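Long-range contact in galactose-binding lectin (Arachis hypogaea, PDB 6VAW), which binds D-galactose and galactosides as a calcium- and manganese-dependent homotetrameric legume lectin: residues 149-163 with 176-190. Sequence-based numbering, arbitrary orientation.
Sequences KTVPWNSVSGAVVKV and VAVTNDNGDITTIAQ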
ATOM      1  N   LYS A 149       8.345  32.562  -1.165  1.00 23.52           N
ATOM      2  CA  LYS A 149       7.114  32.899  -0.468  1.00 22.45           C
ATOM      3  C   LYS A 149       7.141  32.366   0.954  1.00 24.24           C
ATOM      4  O   LYS A 149       7.712  31.317   1.206  1.00 22.56           O
ATOM      5  CB  LYS A 149       5.928  32.285  -1.236  1.00 23.88           C
ATOM      6  CG  LYS A 149       4.610  32.968  -1.000  1.00 39.97           C
ATOM      7  CD  LYS A 149       3.555  32.115  -1.605  1.00 39.05           C
ATOM      8  CE  LYS A 149       2.299  32.850  -1.838  1.00 43.25           C
ATOM      9  NZ  LYS A 149       1.454  32.040  -2.717  1.00 20.48           N
ATOM     10  N   THR A 150       6.497  33.079   1.873  1.00 22.92           N
ATOM     11  CA  THR A 150       6.364  32.655   3.269  1.00 22.48           C
ATOM     12  C   THR A 150       4.937  32.897   3.751  1.00 24.17           C
ATOM     13  O   THR A 150       4.202  33.715   3.185  1.00 23.87           O
ATOM     14  CB  THR A 150       7.365  33.348   4.250  1.00 25.93           C
ATOM     15  OG1 THR A 150       7.032  34.721   4.387  1.00 26.49           O
ATOM     16  CG2 THR A 150       8.835  33.145   3.899  1.00 19.97           C
ATOM     17  N   VAL A 151       4.593  32.240   4.849  1.00 21.28           N
ATOM     18  CA  VAL A 151       3.307  32.395   5.530  1.00 21.72           C
ATOM     19  C   VAL A 151       3.606  32.417   7.042  1.00 26.33           C
ATOM     20  O   VAL A 151       4.401  31.575   7.511  1.00 22.64           O
ATOM     21  CB  VAL A 151       2.257  31.310   5.137  1.00 24.04           C
ATOM     22  CG1 VAL A 151       2.721  29.898   5.493  1.00 23.57           C
ATOM     23  CG2 VAL A 151       0.888  31.597   5.747  1.00 24.00           C
ATOM     24  N   PRO A 152       2.973  33.319   7.833  1.00 25.81           N
ATOM     25  CA  PRO A 152       3.229  33.299   9.290  1.00 26.26           C
ATOM     26  C   PRO A 152       2.739  31.978   9.904  1.00 30.53           C
ATOM     27  O   PRO A 152       1.757  31.381   9.462  1.00 28.48           O
ATOM     28  CB  PRO A 152       2.446  34.507   9.809  1.00 28.12           C
ATOM     29  CG  PRO A 152       2.235  35.390   8.597  1.00 32.23           C
ATOM     30  CD  PRO A 152       2.041  34.409   7.471  1.00 27.34           C
ATOM     31  N   TRP A 153       3.496  31.494  10.873  1.00 28.15           N
ATOM     32  CA  TRP A 153       3.243  30.240  11.555  1.00 29.06           C
ATOM     33  C   TRP A 153       3.747  30.389  12.996  1.00 34.60           C
ATOM     34  O   TRP A 153       4.331  31.421  13.339  1.00 35.73           O
ATOM     35  CB  TRP A 153       3.936  29.108  10.753  1.00 28.69           C
ATOM     36  CG  TRP A 153       3.903  27.730  11.351  1.00 30.10           C
ATOM     37  CD1 TRP A 153       2.810  26.931  11.519  1.00 33.14           C
ATOM     38  CD2 TRP A 153       5.034  26.962  11.782  1.00 29.74           C
ATOM     39  NE1 TRP A 153       3.187  25.721  12.054  1.00 32.67           N
ATOM     40  CE2 TRP A 153       4.548  25.717  12.237  1.00 33.61           C
ATOM     41  CE3 TRP A 153       6.418  27.205  11.823  1.00 30.97           C
ATOM     42  CZ2 TRP A 153       5.397  24.711  12.723  1.00 32.49           C
ATOM     43  CZ3 TRP A 153       7.256  26.216  12.324  1.00 32.62           C
ATOM     44  CH2 TRP A 153       6.745  24.985  12.761  1.00 33.15           C
ATOM     45  N   ASN A 154       3.437  29.435  13.857  1.00 32.14           N
ATOM     46  CA  ASN A 154       3.909  29.487  15.241  1.00 32.51           C
ATOM     47  C   ASN A 154       4.505  28.138  15.615  1.00 33.20           C
ATOM     48  O   ASN A 154       3.799  27.130  15.546  1.00 31.94           O
ATOM     49  CB  ASN A 154       2.770  29.885  16.196  1.00 37.36           C
ATOM     50  CG  ASN A 154       3.162  29.985  17.659  1.00 68.68           C
ATOM     51  OD1 ASN A 154       4.292  30.349  18.017  1.00 59.03           O
ATOM     52  ND2 ASN A 154       2.215  29.686  18.541  1.00 65.47           N
ATOM     53  N   SER A 155       5.808  28.112  15.988  1.00 29.33           N
ATOM     54  CA  SER A 155       6.439  26.857  16.396  1.00 29.20           C
ATOM     55  C   SER A 155       6.254  26.686  17.908  1.00 34.84           C
ATOM     56  O   SER A 155       6.815  27.446  18.698  1.00 32.87           O
ATOM     57  CB  SER A 155       7.911  26.809  15.994  1.00 31.07           C
ATOM     58  OG  SER A 155       8.517  25.560  16.307  1.00 31.96           O
ATOM     59  N   VAL A 156       5.415  25.719  18.292  1.00 33.27           N
ATOM     60  CA  VAL A 156       5.088  25.416  19.689  1.00 32.73           C
ATOM     61  C   VAL A 156       6.062  24.338  20.207  1.00 33.90           C
ATOM     62  O   VAL A 156       6.153  23.246  19.646  1.00 32.50           O
ATOM     63  CB  VAL A 156       3.592  25.011  19.856  1.00 37.24           C
ATOM     64  CG1 VAL A 156       3.270  24.636  21.307  1.00 37.23           C
ATOM     65  CG2 VAL A 156       2.662  26.126  19.367  1.00 37.30           C
ATOM     66  N   SER A 157       6.795  24.664  21.276  1.00 30.86           N
ATOM     67  CA  SER A 157       7.784  23.754  21.877  1.00 29.20           C
ATOM     68  C   SER A 157       7.129  22.483  22.414  1.00 31.78           C
ATOM     69  O   SER A 157       6.164  22.557  23.176  1.00 32.68           O
ATOM     70  CB  SER A 157       8.551  24.461  22.988  1.00 31.30           C
ATOM     71  OG  SER A 157       9.568  23.623  23.514  1.00 33.03           O
ATOM     72  N   GLY A 158       7.640  21.330  21.972  1.00 27.75           N
ATOM     73  CA  GLY A 158       7.126  20.017  22.348  1.00 27.82           C
ATOM     74  C   GLY A 158       5.904  19.536  21.576  1.00 33.04           C
ATOM     75  O   GLY A 158       5.397  18.447  21.854  1.00 33.96           O
ATOM     76  N   ALA A 159       5.395  20.343  20.627  1.00 29.09           N
ATOM     77  CA  ALA A 159       4.209  19.986  19.870  1.00 28.70           C
ATOM     78  C   ALA A 159       4.543  19.151  18.636  1.00 31.61           C
ATOM     79  O   ALA A 159       5.491  19.465  17.913  1.00 29.19           O
ATOM     80  CB  ALA A 159       3.450  21.238  19.450  1.00 28.70           C
ATOM     81  N   VAL A 160       3.762  18.083  18.395  1.00 28.90           N
ATOM     82  CA  VAL A 160       3.922  17.255  17.213  1.00 28.48           C
ATOM     83  C   VAL A 160       3.187  17.970  16.072  1.00 29.67           C
ATOM     84  O   VAL A 160       2.005  18.296  16.207  1.00 29.86           O
ATOM     85  CB  VAL A 160       3.449  15.795  17.414  1.00 34.23           C
ATOM     86  CG1 VAL A 160       3.548  15.003  16.116  1.00 34.83           C
ATOM     87  CG2 VAL A 160       4.251  15.111  18.507  1.00 33.98           C
ATOM     88  N   VAL A 161       3.910  18.263  14.986  1.00 22.95           N
ATOM     89  CA  VAL A 161       3.377  18.958  13.809  1.00 22.89           C
ATOM     90  C   VAL A 161       3.245  17.940  12.652  1.00 28.54           C
ATOM     91  O   VAL A 161       4.168  17.158  12.415  1.00 27.76           O
ATOM     92  CB  VAL A 161       4.266  20.178  13.426  1.00 25.37           C
ATOM     93  CG1 VAL A 161       3.712  20.889  12.194  1.00 24.03           C
ATOM     94  CG2 VAL A 161       4.412  21.159  14.591  1.00 25.41           C
ATOM     95  N   LYS A 162       2.089  17.941  11.967  1.00 24.91           N
ATOM     96  CA  LYS A 162       1.801  17.091  10.809  1.00 24.41           C
ATOM     97  C   LYS A 162       1.832  17.946   9.544  1.00 26.65           C
ATOM     98  O   LYS A 162       1.309  19.066   9.530  1.00 24.87           O
ATOM     99  CB  LYS A 162       0.438  16.371  10.948  1.00 27.96           C
ATOM    100  CG  LYS A 162       0.392  15.403  12.113  1.00 45.70           C
ATOM    101  CD  LYS A 162      -0.867  14.576  12.165  1.00 60.27           C
ATOM    102  CE  LYS A 162      -0.764  13.597  13.305  1.00 80.90           C
ATOM    103  NZ  LYS A 162      -0.835  14.243  14.654  1.00 93.71           N
ATOM    104  N   VAL A 163       2.482  17.442   8.502  1.00 22.34           N
ATOM    105  CA  VAL A 163       2.606  18.156   7.227  1.00 21.03           C
ATOM    106  C   VAL A 163       2.204  17.217   6.088  1.00 22.76           C
ATOM    107  O   VAL A 163       2.574  16.046   6.082  1.00 20.55           O
ATOM    108  CB  VAL A 163       4.031  18.749   6.996  1.00 23.29           C
ATOM    109  CG1 VAL A 163       4.076  19.601   5.714  1.00 23.74           C
ATOM    110  CG2 VAL A 163       4.509  19.570   8.207  1.00 22.40           C
ATOM    111  N   VAL A 176       1.272  22.896   0.334  1.00 19.63           N
ATOM    112  CA  VAL A 176       1.677  22.473   1.687  1.00 19.82           C
ATOM    113  C   VAL A 176       0.560  22.775   2.691  1.00 24.42           C
ATOM    114  O   VAL A 176       0.065  23.907   2.733  1.00 23.39           O
ATOM    115  CB  VAL A 176       2.997  23.186   2.114  1.00 24.01           C
ATOM    116  CG1 VAL A 176       3.473  22.719   3.492  1.00 22.66           C
ATOM    117  CG2 VAL A 176       4.096  23.020   1.074  1.00 23.45           C
ATOM    118  N   ALA A 177       0.207  21.782   3.512  1.00 21.14           N
ATOM    119  CA  ALA A 177      -0.766  21.945   4.599  1.00 21.13           C
ATOM    120  C   ALA A 177      -0.082  21.490   5.882  1.00 24.76           C
ATOM    121  O   ALA A 177       0.390  20.355   5.952  1.00 24.24           O
ATOM    122  CB  ALA A 177      -2.057  21.164   4.340  1.00 21.42           C
ATOM    123  N   VAL A 178      -0.030  22.386   6.865  1.00 20.81           N
ATOM    124  CA  VAL A 178       0.607  22.179   8.167  1.00 21.46           C
ATOM    125  C   VAL A 178      -0.448  22.181   9.263  1.00 29.06           C
ATOM    126  O   VAL A 178      -1.146  23.184   9.434  1.00 29.62           O
ATOM    127  CB  VAL A 178       1.677  23.273   8.408  1.00 24.45           C
ATOM    128  CG1 VAL A 178       2.484  22.990   9.659  1.00 25.77           C
ATOM    129  CG2 VAL A 178       2.580  23.441   7.191  1.00 24.16           C
ATOM    130  N   THR A 179      -0.581  21.061   9.987  1.00 28.55           N
ATOM    131  CA  THR A 179      -1.568  20.890  11.054  1.00 29.82           C
ATOM    132  C   THR A 179      -0.890  21.045  12.400  1.00 34.63           C
ATOM    133  O   THR A 179      -0.052  20.221  12.759  1.00 30.36           O
ATOM    134  CB  THR A 179      -2.304  19.528  10.937  1.00 36.98           C
ATOM    135  OG1 THR A 179      -2.866  19.391   9.634  1.00 40.35           O
ATOM    136  CG2 THR A 179      -3.418  19.377  11.952  1.00 37.79           C
ATOM    137  N   ASN A 180      -1.296  22.067  13.164  1.00 37.76           N
ATOM    138  CA  ASN A 180      -0.744  22.338  14.497  1.00 40.29           C
ATOM    139  C   ASN A 180      -1.505  21.578  15.603  1.00 48.29           C
ATOM    140  O   ASN A 180      -2.528  20.929  15.347  1.00 46.44           O
ATOM    141  CB  ASN A 180      -0.746  23.841  14.785  1.00 43.34           C
ATOM    142  CG  ASN A 180       0.023  24.631  13.766  1.00 70.72           C
ATOM    143  OD1 ASN A 180       1.256  24.719  13.827  1.00 61.91           O
ATOM    144  ND2 ASN A 180      -0.693  25.172  12.774  1.00 65.01           N
ATOM    145  N   ASP A 181      -0.963  21.681  16.836  1.00 49.45           N
ATOM    146  CA  ASP A 181      -1.415  21.091  18.095  1.00 51.10           C
ATOM    147  C   ASP A 181      -2.794  21.618  18.486  1.00 55.96           C
ATOM    148  O   ASP A 181      -3.631  20.833  18.929  1.00 55.69           O
ATOM    149  CB  ASP A 181      -0.370  21.438  19.201  1.00 53.98           C
ATOM    150  CG  ASP A 181      -0.487  20.674  20.498  1.00 71.44           C
ATOM    151  OD1 ASP A 181      -0.548  19.422  20.447  1.00 74.89           O
ATOM    152  OD2 ASP A 181      -0.421  21.314  21.566  1.00 76.59           O
ATOM    153  N   ASN A 182      -3.031  22.943  18.315  1.00 53.12           N
ATOM    154  CA  ASN A 182      -4.285  23.612  18.663  1.00 53.07           C
ATOM    155  C   ASN A 182      -5.403  23.314  17.629  1.00 56.17           C
ATOM    156  O   ASN A 182      -6.504  23.872  17.737  1.00 56.55           O
ATOM    157  CB  ASN A 182      -4.043  25.125  18.837  1.00 55.58           C
ATOM    158  CG  ASN A 182      -4.067  25.987  17.590  1.00 79.91           C
ATOM    159  OD1 ASN A 182      -4.618  27.089  17.610  1.00 72.54           O
ATOM    160  ND2 ASN A 182      -3.463  25.539  16.488  1.00 73.44           N
ATOM    161  N   GLY A 183      -5.102  22.440  16.658  1.00 50.32           N
ATOM    162  CA  GLY A 183      -6.030  22.005  15.621  1.00 49.01           C
ATOM    163  C   GLY A 183      -6.084  22.820  14.341  1.00 48.92           C
ATOM    164  O   GLY A 183      -6.581  22.321  13.328  1.00 47.85           O
ATOM    165  N   ASP A 184      -5.592  24.072  14.367  1.00 43.14           N
ATOM    166  CA  ASP A 184      -5.606  24.978  13.210  1.00 41.57           C
ATOM    167  C   ASP A 184      -4.678  24.522  12.092  1.00 38.78           C
ATOM    168  O   ASP A 184      -3.648  23.905  12.361  1.00 36.12           O
ATOM    169  CB  ASP A 184      -5.216  26.401  13.630  1.00 44.29           C
ATOM    170  CG  ASP A 184      -6.186  27.120  14.562  1.00 62.40           C
ATOM    171  OD1 ASP A 184      -7.115  26.461  15.088  1.00 63.66           O
ATOM    172  OD2 ASP A 184      -6.001  28.339  14.785  1.00 72.23           O
ATOM    173  N   ILE A 185      -5.055  24.812  10.836  1.00 33.25           N
ATOM    174  CA  ILE A 185      -4.241  24.498   9.670  1.00 31.51           C
ATOM    175  C   ILE A 185      -3.635  25.780   9.118  1.00 30.29           C
ATOM    176  O   ILE A 185      -4.251  26.845   9.175  1.00 28.79           O
ATOM    177  CB  ILE A 185      -4.941  23.665   8.543  1.00 36.13           C
ATOM    178  CG1 ILE A 185      -6.324  24.198   8.168  1.00 37.37           C
ATOM    179  CG2 ILE A 185      -4.975  22.184   8.862  1.00 37.60           C
ATOM    180  CD1 ILE A 185      -6.306  24.778   6.881  1.00 47.23           C
ATOM    181  N   THR A 186      -2.412  25.662   8.597  1.00 26.41           N
ATOM    182  CA  THR A 186      -1.640  26.689   7.887  1.00 25.63           C
ATOM    183  C   THR A 186      -1.350  26.127   6.482  1.00 28.07           C
ATOM    184  O   THR A 186      -0.936  24.978   6.375  1.00 29.48           O
ATOM    185  CB  THR A 186      -0.356  27.043   8.655  1.00 34.95           C
ATOM    186  OG1 THR A 186      -0.683  27.374  10.005  1.00 28.30           O
ATOM    187  CG2 THR A 186       0.429  28.179   8.006  1.00 37.15           C
ATOM    188  N   THR A 187      -1.549  26.915   5.425  1.00 21.81           N
ATOM    189  CA  THR A 187      -1.238  26.434   4.080  1.00 21.16           C
ATOM    190  C   THR A 187      -0.377  27.423   3.322  1.00 22.86           C
ATOM    191  O   THR A 187      -0.434  28.627   3.570  1.00 22.88           O
ATOM    192  CB  THR A 187      -2.513  26.119   3.237  1.00 28.38           C
ATOM    193  OG1 THR A 187      -3.209  27.332   2.935  1.00 30.10           O
ATOM    194  CG2 THR A 187      -3.449  25.095   3.889  1.00 25.47           C
ATOM    195  N   ILE A 188       0.349  26.914   2.331  1.00 19.53           N
ATOM    196  CA  ILE A 188       1.169  27.739   1.440  1.00 19.78           C
ATOM    197  C   ILE A 188       1.329  26.952   0.157  1.00 23.40           C
ATOM    198  O   ILE A 188       1.456  25.739   0.209  1.00 22.41           O
ATOM    199  CB  ILE A 188       2.534  28.166   2.073  1.00 23.34           C
ATOM    200  CG1 ILE A 188       3.220  29.255   1.217  1.00 23.94           C
ATOM    201  CG2 ILE A 188       3.484  26.950   2.385  1.00 21.40           C
ATOM    202  CD1 ILE A 188       4.493  29.836   1.809  1.00 26.83           C
ATOM    203  N   ALA A 189       1.266  27.637  -0.984  1.00 22.07           N
ATOM    204  CA  ALA A 189       1.407  26.997  -2.292  1.00 22.80           C
ATOM    205  C   ALA A 189       2.174  27.909  -3.229  1.00 26.66           C
ATOM    206  O   ALA A 189       2.080  29.133  -3.138  1.00 27.78           O
ATOM    207  CB  ALA A 189       0.050  26.630  -2.878  1.00 23.02           C
ATOM    208  N   GLN A 190       2.958  27.314  -4.100  1.00 20.86           N
ATOM    209  CA  GLN A 190       3.785  28.089  -5.036  1.00 19.83           C
ATOM    210  C   GLN A 190       4.035  27.273  -6.280  1.00 20.07           C
ATOM    211  O   GLN A 190       4.350  26.090  -6.173  1.00 19.50           O
ATOM    212  CB  GLN A 190       5.139  28.471  -4.363  1.00 21.89           C
ATOM    213  CG  GLN A 190       6.204  29.116  -5.289  1.00 26.60           C
ATOM    214  CD  GLN A 190       5.716  30.467  -5.772  1.00 31.76           C
ATOM    215  OE1 GLN A 190       5.321  31.306  -4.980  1.00 23.74           O
ATOM    216  NE2 GLN A 190       5.739  30.706  -7.077  1.00 31.05           N
TER
HETATM  217  O   HOH W   1       0.199  30.482  -0.519  1.00 20.63           O
HETATM  218  O   HOH W   2       2.605  31.634  -5.158  1.00 38.92           O
HETATM  219  O   HOH W   3      -0.093  29.993  10.885  1.00 56.29           O
HETATM  220  O   HOH W   4      -0.296  18.255  14.577  1.00 44.59           O
HETATM  221  O   HOH W   5       1.590  17.734  20.109  1.00 44.65           O
HETATM  222  O   HOH W   6      -1.195  18.437   7.706  1.00 30.39           O
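W153 reaches between the two sheets of the legume lectin jelly-roll sandwich to V178 and N180, a worked example of how a crossing chain joins stacked sheets. Strand 149-152 edges the seven-stranded sheet; 159-163, 176-179 and 185-190 belong to the facing one. The tight side is apolar. With CG anti to the backbone N (chi1 175°), the indole is directed toward V178, whose CG1 lies 3.5 Å from V161 CG1. V163 packs against V176, and V151 CG1 fits between T186 CG2 and I188 CB. T150, pointing the other way, packs on the manganese ligand H137.

Water marks the looser side. K162 and T179 form an antiparallel hydrogen-bonded pair, both bonds nearly straight; beyond it a water joins V160 O to T179 O, and another links P152 O to T186 OG1.

K149 and strand 185-190 also meet the second subunit, K149 on its T171. K149 NZ donates to A189 O at 3.0 Å and to two waters; one also accepts from A189 N, the other donates to Q190 OE1.

N180 ND2 donates to D184 O in the hairpin turn. W153 NE1 meets N180 OD1 at 2.8 Å on a lone pair in the N180 carbonyl plane, the bond bent (131° at the hydrogen) and OD1 32° out of the indole plane.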